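Local coordinates for protein DnaJ homolog subfamily C member 10 (PDB 3APQ) that reduces disulfides in the endoplasmic reticulum, helping proteins to fold correctly and misfolded ones to be degraded, at residues V182-D187 / E191-F196; L116-F121 / R137-E142; R105-A110 / F173-G178. One frame throughout, in Å; residues are numbered along the deposited sequence.

All three contacts lie in the first thioredoxin domain of the J-Trx1 fragment and share its central sheet. Interactions 1 and 2 sit on one side, centres about 10 Å apart, and form one apolar layer: F196 CD2 is 3.6 Å from F118 CZ, and V194 CG2 is 3.7 Å from F139 CD1. Interaction 3 belongs to the opposite side, about 14 Å from interaction 2 and 18 Å from interaction 1, centre to centre. The sheet connects them, with probable hydrogen bonds from F175 N to W117 O (2.7 Å) and from I174 N to V182 O (2.8 Å). Redox-active C126 just precedes helix 127-142 and C129 lies within it; later turns of that helix supply interaction 2.

Interaction 1: V182-D187 / E191-F196; sequences VKYNGD and ESLVAF
Y184 meets S192, L193 and F196 where the last strand of the thioredoxin fold, 182-183, gives way to the turn that leads into the C-terminal helix 190-202. The tight part is aromatic. With CG anti to the backbone N (chi1 168°), the Y184 ring reaches across to the helix and sets its CD1 edge on the face of F196, 3.6 Å from F196 CG. The planes stand at 74°, a T-shaped pair, and Y184 CB adds a CH-pi contact over the F196 ring. L193 CD2 lies over one face of the tyrosine, 3.8 Å from the centroid of the Y184 ring, while the opposite face is occupied by the backbone G186 N of its own turn. The phenol ring is thus clamped between a helix methyl and the chain that follows it. Behind this cluster stands F118 of the central strand.

Toward solvent the contact thins out. V182 CG1 just comes to the edge of the F196 ring, 4.0 Å from F196 CZ, and K183 points away from the helix. D187 is exposed; its OD1 accepts a hydrogen bond from S189 N and passes 3.1 Å from S192 CB.

Back at the buried end, the tyrosine hydroxyl is held by two partners: it bonds to R188 N and also to S192 OG, where the modelled separation of 2.4 Å between Y184 OH and S192 OG is so short that its exact value is doubtful.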
# COMPACT_ATOMS: atom_id res chain seq x y z
N VAL A 182 15.09 -11.80 -7.74
CA VAL A 182 16.14 -11.03 -8.38
C VAL A 182 15.88 -9.52 -8.18
O VAL A 182 14.82 -8.99 -8.56
CB VAL A 182 16.22 -11.38 -9.88
CG1 VAL A 182 17.16 -10.41 -10.63
CG2 VAL A 182 16.61 -12.88 -10.08
N LYS A 183 16.87 -8.82 -7.63
CA LYS A 183 16.79 -7.38 -7.47
C LYS A 183 17.08 -6.66 -8.80
O LYS A 183 18.04 -7.01 -9.50
CB LYS A 183 17.82 -6.94 -6.44
CG LYS A 183 17.78 -5.49 -6.12
CD LYS A 183 18.79 -5.13 -5.06
CE LYS A 183 18.62 -3.65 -4.68
NZ LYS A 183 19.41 -3.38 -3.42
N TYR A 184 16.29 -5.64 -9.09
CA TYR A 184 16.53 -4.76 -10.22
C TYR A 184 17.57 -3.74 -9.80
O TYR A 184 17.43 -3.11 -8.72
CB TYR A 184 15.23 -4.02 -10.62
CG TYR A 184 15.43 -2.86 -11.61
CD1 TYR A 184 15.52 -3.10 -12.98
CD2 TYR A 184 15.49 -1.53 -11.16
CE1 TYR A 184 15.69 -2.04 -13.89
CE2 TYR A 184 15.66 -0.48 -12.05
CZ TYR A 184 15.76 -0.75 -13.40
OH TYR A 184 15.89 0.29 -14.26
N ASN A 185 18.60 -3.57 -10.64
CA ASN A 185 19.65 -2.59 -10.39
C ASN A 185 19.91 -1.56 -11.49
O ASN A 185 20.99 -0.95 -11.53
CB ASN A 185 20.97 -3.28 -10.02
CG ASN A 185 20.97 -3.78 -8.58
OD1 ASN A 185 20.81 -3.01 -7.61
ND2 ASN A 185 21.17 -5.09 -8.43
N GLY A 186 18.91 -1.29 -12.32
CA GLY A 186 19.09 -0.39 -13.45
C GLY A 186 18.85 1.08 -13.13
O GLY A 186 18.76 1.45 -11.95
N ASP A 187 18.70 1.90 -14.17
CA ASP A 187 18.70 3.36 -14.01
C ASP A 187 17.29 3.90 -13.69
O ASP A 187 17.08 5.12 -13.58
CB ASP A 187 19.31 4.05 -15.25
CG ASP A 187 18.51 3.81 -16.51
OD1 ASP A 187 17.34 3.37 -16.43
OD2 ASP A 187 19.08 4.06 -17.61
N GLU A 191 12.18 2.59 -19.98
CA GLU A 191 12.69 1.60 -20.95
C GLU A 191 13.55 0.52 -20.25
O GLU A 191 13.45 -0.67 -20.57
CB GLU A 191 13.34 2.26 -22.17
CG GLU A 191 12.46 3.39 -22.76
CD GLU A 191 12.74 4.84 -22.16
OE1 GLU A 191 12.80 5.14 -20.89
OE2 GLU A 191 12.90 5.72 -23.05
N SER A 192 14.33 0.93 -19.25
CA SER A 192 15.11 -0.03 -18.45
C SER A 192 14.24 -1.02 -17.68
O SER A 192 14.55 -2.20 -17.62
CB SER A 192 16.03 0.70 -17.46
OG SER A 192 16.61 -0.19 -16.50
N LEU A 193 13.16 -0.52 -17.07
CA LEU A 193 12.21 -1.39 -16.34
C LEU A 193 11.56 -2.38 -17.29
O LEU A 193 11.52 -3.59 -17.01
CB LEU A 193 11.16 -0.53 -15.62
CG LEU A 193 11.73 0.29 -14.45
CD1 LEU A 193 10.71 1.40 -13.99
CD2 LEU A 193 12.03 -0.59 -13.21
N VAL A 194 11.13 -1.88 -18.44
CA VAL A 194 10.50 -2.73 -19.48
C VAL A 194 11.46 -3.83 -19.95
O VAL A 194 11.09 -5.00 -19.93
CB VAL A 194 10.00 -1.95 -20.66
CG1 VAL A 194 9.55 -2.90 -21.78
CG2 VAL A 194 8.81 -1.01 -20.24
N ALA A 195 12.71 -3.45 -20.27
CA ALA A 195 13.74 -4.40 -20.77
C ALA A 195 14.08 -5.44 -19.70
O ALA A 195 14.29 -6.62 -19.99
CB ALA A 195 14.98 -3.67 -21.17
N PHE A 196 14.08 -5.01 -18.46
CA PHE A 196 14.32 -5.95 -17.37
C PHE A 196 13.14 -6.90 -17.18
O PHE A 196 13.36 -8.10 -17.04
CB PHE A 196 14.62 -5.21 -16.08
CG PHE A 196 14.76 -6.09 -14.86
CD1 PHE A 196 15.96 -6.70 -14.55
CD2 PHE A 196 13.69 -6.21 -13.99
CE1 PHE A 196 16.10 -7.49 -13.38
CE2 PHE A 196 13.80 -6.99 -12.80
CZ PHE A 196 14.99 -7.62 -12.49

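Interaction 2: L116-F121 / R137-E142; sequences LWFVNF and REFAKE
F118 and F139 join the first strand and the helix of the beta-alpha-beta unit of the thioredoxin fold, made of strand 117-122, helix 127-142 and strand 148-153. The helix begins next to the redox-active C126 and includes C129; F139 sits near its other end and faces the sheet. The nearest CA atoms, those of F118 and A140, are 9.7 Å apart, and two large side chains span the gap between strand and helix.

The meeting is confined to one side of each ring, the CD1-CE1 bond of F118 and the CE2-CZ bond of F139. F139 CZ comes to the edge of the F118 ring, close to its plane, 3.5 Å from F118 CD1 and 3.7 Å from F118 CE1. F139 CE2 follows just behind, 3.7 Å from F118 CD1. The planes are turned 82° against each other, yet F139 approaches obliquely, and the centroids stay 5.6 Å apart. In both residues CG is anti to the backbone N (chi1 -172° in F118, 157° in F139), which sends each ring out into the space between strand and helix.

Other aromatic and aliphatic groups close in around the pair. W136, one turn back from A140, meets both rings, edge-to-face in the case of F118, and I149 of the next strand touches F139. The backbone of F118 is hydrogen-bonded to R148 and G150, which ties its strand to strand 148-153. Elsewhere on the helix, R137 NE forms a salt bridge to D96.

Both phenylalanines are buried and touch through carbon alone. With no directional bond between them, the spacing of helix and strand here probably depends on shape and on the exclusion of water rather than on polar pairing.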
# COMPACT_ATOMS: atom_id res chain seq x y z
N LEU A 116 4.67 -14.53 -12.40
CA LEU A 116 5.84 -13.66 -12.33
C LEU A 116 5.40 -12.27 -11.77
O LEU A 116 4.52 -11.65 -12.34
CB LEU A 116 6.46 -13.50 -13.72
CG LEU A 116 7.61 -12.49 -13.85
CD1 LEU A 116 8.77 -12.99 -13.00
CD2 LEU A 116 8.08 -12.28 -15.26
N TRP A 117 5.98 -11.85 -10.66
CA TRP A 117 5.62 -10.56 -10.02
C TRP A 117 6.83 -9.65 -9.94
O TRP A 117 7.92 -10.08 -9.48
CB TRP A 117 5.14 -10.81 -8.61
CG TRP A 117 3.71 -11.20 -8.52
CD1 TRP A 117 3.18 -12.48 -8.57
CD2 TRP A 117 2.59 -10.31 -8.31
NE1 TRP A 117 1.79 -12.42 -8.38
CE2 TRP A 117 1.41 -11.11 -8.25
CE3 TRP A 117 2.47 -8.92 -8.20
CZ2 TRP A 117 0.12 -10.56 -8.06
CZ3 TRP A 117 1.19 -8.37 -8.00
CH2 TRP A 117 0.04 -9.20 -7.96
N PHE A 118 6.66 -8.38 -10.27
CA PHE A 118 7.72 -7.42 -10.12
C PHE A 118 7.17 -6.37 -9.17
O PHE A 118 6.13 -5.73 -9.48
CB PHE A 118 7.98 -6.82 -11.50
CG PHE A 118 9.20 -5.92 -11.60
CD1 PHE A 118 9.37 -5.17 -12.75
CD2 PHE A 118 10.22 -5.89 -10.61
CE1 PHE A 118 10.52 -4.36 -12.92
CE2 PHE A 118 11.34 -5.08 -10.76
CZ PHE A 118 11.50 -4.30 -11.92
N VAL A 119 7.79 -6.28 -7.99
CA VAL A 119 7.27 -5.53 -6.86
C VAL A 119 8.20 -4.38 -6.43
O VAL A 119 9.42 -4.55 -6.29
CB VAL A 119 7.04 -6.48 -5.66
CG1 VAL A 119 6.51 -5.70 -4.41
CG2 VAL A 119 6.07 -7.59 -6.09
N ASN A 120 7.59 -3.21 -6.25
CA ASN A 120 8.24 -2.00 -5.79
C ASN A 120 7.97 -1.90 -4.30
O ASN A 120 6.80 -1.66 -3.90
CB ASN A 120 7.64 -0.80 -6.51
CG ASN A 120 8.13 0.53 -5.99
OD1 ASN A 120 8.98 0.59 -5.10
ND2 ASN A 120 7.63 1.61 -6.58
N PHE A 121 9.03 -2.09 -3.50
CA PHE A 121 8.99 -1.92 -2.04
C PHE A 121 9.36 -0.47 -1.75
O PHE A 121 10.49 -0.03 -2.03
CB PHE A 121 9.98 -2.84 -1.31
CG PHE A 121 9.61 -4.30 -1.38
CD1 PHE A 121 8.93 -4.90 -0.34
CD2 PHE A 121 10.01 -5.07 -2.47
CE1 PHE A 121 8.59 -6.25 -0.40
CE2 PHE A 121 9.66 -6.43 -2.55
CZ PHE A 121 8.96 -7.01 -1.51
N ARG A 137 4.23 3.79 -12.65
CA ARG A 137 2.87 3.79 -13.21
C ARG A 137 2.88 3.66 -14.75
O ARG A 137 2.09 2.91 -15.30
CB ARG A 137 2.16 5.11 -12.89
CG ARG A 137 1.86 5.32 -11.40
CD ARG A 137 1.29 6.72 -11.21
NE ARG A 137 1.03 6.87 -9.78
CZ ARG A 137 1.62 7.77 -9.01
NH1 ARG A 137 2.42 8.71 -9.55
NH2 ARG A 137 1.36 7.75 -7.69
N GLU A 138 3.79 4.39 -15.42
CA GLU A 138 3.87 4.35 -16.89
C GLU A 138 4.34 2.96 -17.34
O GLU A 138 3.81 2.38 -18.32
CB GLU A 138 4.82 5.46 -17.42
CG GLU A 138 5.01 5.40 -18.97
CD GLU A 138 6.04 6.42 -19.54
OE1 GLU A 138 7.05 6.73 -18.83
OE2 GLU A 138 5.84 6.85 -20.70
N PHE A 139 5.31 2.42 -16.61
CA PHE A 139 5.82 1.08 -16.90
C PHE A 139 4.69 0.03 -16.74
O PHE A 139 4.52 -0.86 -17.60
CB PHE A 139 7.00 0.80 -15.94
CG PHE A 139 7.28 -0.64 -15.71
CD1 PHE A 139 7.81 -1.42 -16.72
CD2 PHE A 139 7.03 -1.22 -14.48
CE1 PHE A 139 8.08 -2.77 -16.49
CE2 PHE A 139 7.26 -2.56 -14.27
CZ PHE A 139 7.80 -3.34 -15.29
N ALA A 140 3.95 0.13 -15.63
CA ALA A 140 2.87 -0.84 -15.37
C ALA A 140 1.82 -0.83 -16.48
O ALA A 140 1.29 -1.89 -16.86
CB ALA A 140 2.20 -0.61 -13.94
N LYS A 141 1.55 0.33 -17.06
CA LYS A 141 0.63 0.37 -18.20
C LYS A 141 1.22 -0.30 -19.41
O LYS A 141 0.51 -0.98 -20.16
CB LYS A 141 0.33 1.79 -18.59
CG LYS A 141 -0.41 2.53 -17.49
CD LYS A 141 -0.15 3.94 -17.70
CE LYS A 141 -1.38 4.64 -18.01
NZ LYS A 141 -1.69 5.20 -16.70
N GLU A 142 2.52 -0.10 -19.61
CA GLU A 142 3.14 -0.62 -20.83
C GLU A 142 3.18 -2.14 -20.87
O GLU A 142 2.91 -2.75 -21.92
CB GLU A 142 4.55 -0.03 -20.99
CG GLU A 142 5.29 -0.60 -22.15
CD GLU A 142 6.22 0.39 -22.82
OE1 GLU A 142 6.23 1.59 -22.44
OE2 GLU A 142 6.97 -0.06 -23.70

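Interaction 3: R105-A110 / F173-G178; sequences REFDAA and FIFRSG
F107 and F175 bring helix 104-113 up against strand 171-175, and the route to that contact starts at the exposed end of the segment. R105 lies far from the strand and makes a salt bridge through NE to E58 of the J domain, so this turn of helix also joins the two domains of the fragment.

F107 comes next but one and carries the packing. Its CG is anti to the backbone N (chi1 179°), which swings the ring off the flank of the helix until its tip reaches the strand. F107 CZ then stands over one face of F175, offset toward the rim, 3.8 Å from F175 CZ and 4.0 Å from F175 CE2. The planes are at 88° and the centroids 5.3 Å apart, a nearly perpendicular T-shaped pair in which F107 gives the edge and F175 the face. A serine in place of F175 would probably leave the F107 edge without its aromatic face and open a gap between helix and strand.

D108 turns off to pair with R104 in a salt bridge. Further on, A110 packs its methyl on W117 of the neighbouring strand, and its carbonyl serves a second, polar link. A water accepts from S177 N at 2.8 Å and lies 3.0 Å from A110 O, to which it can donate; A110 O also accepts a hydrogen bond from S113 OG. The water thus spans the two segments at S177, whose OG makes a weak hydrogen bond to N112 O.

A helix laid on this face of the sheet, with helices 127-142 and 190-202 on the other, is the layered alpha-beta-alpha sandwich of the thioredoxin fold.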
# COMPACT_ATOMS: atom_id res chain seq x y z
N ARG A 105 -0.62 -11.00 3.47
CA ARG A 105 -1.28 -12.27 3.02
C ARG A 105 -1.22 -12.39 1.49
O ARG A 105 -0.85 -13.42 0.92
CB ARG A 105 -2.73 -12.29 3.49
CG ARG A 105 -3.50 -13.56 3.15
CD ARG A 105 -4.80 -13.64 3.99
NE ARG A 105 -4.48 -13.86 5.42
CZ ARG A 105 -4.11 -15.03 5.97
NH1 ARG A 105 -4.02 -16.15 5.24
NH2 ARG A 105 -3.82 -15.08 7.27
N GLU A 106 -1.56 -11.28 0.84
CA GLU A 106 -1.60 -11.24 -0.60
C GLU A 106 -0.19 -11.31 -1.19
O GLU A 106 -0.00 -11.94 -2.22
CB GLU A 106 -2.36 -9.98 -1.02
CG GLU A 106 -3.86 -10.09 -0.78
CD GLU A 106 -4.29 -9.91 0.68
OE1 GLU A 106 -3.54 -9.28 1.49
OE2 GLU A 106 -5.39 -10.47 1.00
N PHE A 107 0.79 -10.70 -0.52
CA PHE A 107 2.18 -10.80 -0.99
C PHE A 107 2.65 -12.27 -0.97
O PHE A 107 3.17 -12.76 -1.96
CB PHE A 107 3.15 -9.98 -0.15
CG PHE A 107 4.58 -10.11 -0.62
CD1 PHE A 107 5.08 -9.24 -1.56
CD2 PHE A 107 5.39 -11.14 -0.15
CE1 PHE A 107 6.40 -9.41 -2.05
CE2 PHE A 107 6.69 -11.31 -0.61
CZ PHE A 107 7.18 -10.44 -1.54
N ASP A 108 2.46 -12.95 0.16
CA ASP A 108 2.83 -14.36 0.26
C ASP A 108 2.13 -15.26 -0.78
O ASP A 108 2.76 -16.15 -1.35
CB ASP A 108 2.60 -14.90 1.69
CG ASP A 108 3.57 -14.29 2.73
OD1 ASP A 108 4.63 -13.70 2.41
OD2 ASP A 108 3.24 -14.45 3.92
N ALA A 109 0.84 -15.05 -1.00
CA ALA A 109 0.13 -15.75 -2.08
C ALA A 109 0.73 -15.47 -3.46
O ALA A 109 0.96 -16.42 -4.25
CB ALA A 109 -1.35 -15.37 -2.09
N ALA A 110 0.98 -14.19 -3.77
CA ALA A 110 1.63 -13.79 -5.02
C ALA A 110 2.91 -14.56 -5.26
O ALA A 110 3.11 -15.15 -6.34
CB ALA A 110 1.95 -12.30 -4.99
N PHE A 173 12.10 -5.83 -6.80
CA PHE A 173 12.50 -7.24 -6.88
C PHE A 173 11.52 -7.96 -7.75
O PHE A 173 10.29 -7.73 -7.67
CB PHE A 173 12.42 -7.89 -5.52
CG PHE A 173 13.59 -7.59 -4.61
CD1 PHE A 173 14.76 -8.39 -4.68
CD2 PHE A 173 13.54 -6.57 -3.67
CE1 PHE A 173 15.87 -8.15 -3.82
CE2 PHE A 173 14.63 -6.34 -2.79
CZ PHE A 173 15.80 -7.12 -2.88
N ILE A 174 12.03 -8.89 -8.55
CA ILE A 174 11.14 -9.74 -9.32
C ILE A 174 11.09 -11.15 -8.70
O ILE A 174 12.13 -11.68 -8.23
CB ILE A 174 11.48 -9.62 -10.80
CG1 ILE A 174 10.37 -10.16 -11.67
CG2 ILE A 174 12.80 -10.29 -11.11
CD1 ILE A 174 10.36 -9.54 -13.10
N PHE A 175 9.89 -11.72 -8.62
CA PHE A 175 9.67 -12.99 -7.88
C PHE A 175 8.92 -13.98 -8.77
O PHE A 175 8.02 -13.61 -9.54
CB PHE A 175 8.75 -12.77 -6.65
CG PHE A 175 9.30 -11.85 -5.60
CD1 PHE A 175 10.06 -12.36 -4.54
CD2 PHE A 175 9.02 -10.47 -5.64
CE1 PHE A 175 10.57 -11.52 -3.51
CE2 PHE A 175 9.53 -9.61 -4.64
CZ PHE A 175 10.33 -10.15 -3.57
N ARG A 176 9.26 -15.26 -8.65
CA ARG A 176 8.36 -16.30 -9.14
C ARG A 176 8.56 -17.56 -8.29
O ARG A 176 9.71 -18.00 -8.11
CB ARG A 176 8.60 -16.60 -10.62
CG ARG A 176 7.45 -17.43 -11.26
CD ARG A 176 7.93 -18.38 -12.33
NE ARG A 176 9.20 -17.95 -12.92
CZ ARG A 176 9.32 -17.26 -14.06
NH1 ARG A 176 8.23 -16.88 -14.75
NH2 ARG A 176 10.53 -16.93 -14.50
N SER A 177 7.47 -18.11 -7.77
CA SER A 177 7.52 -19.37 -7.03
C SER A 177 8.57 -20.32 -7.61
O SER A 177 8.64 -20.54 -8.82
CB SER A 177 6.17 -20.07 -7.06
OG SER A 177 6.23 -21.22 -6.24
N GLY A 178 9.39 -20.89 -6.72
CA GLY A 178 10.40 -21.86 -7.16
C GLY A 178 11.70 -21.22 -7.61
O GLY A 178 12.68 -21.94 -7.87
O HOH W 1 4.97 -16.83 -8.04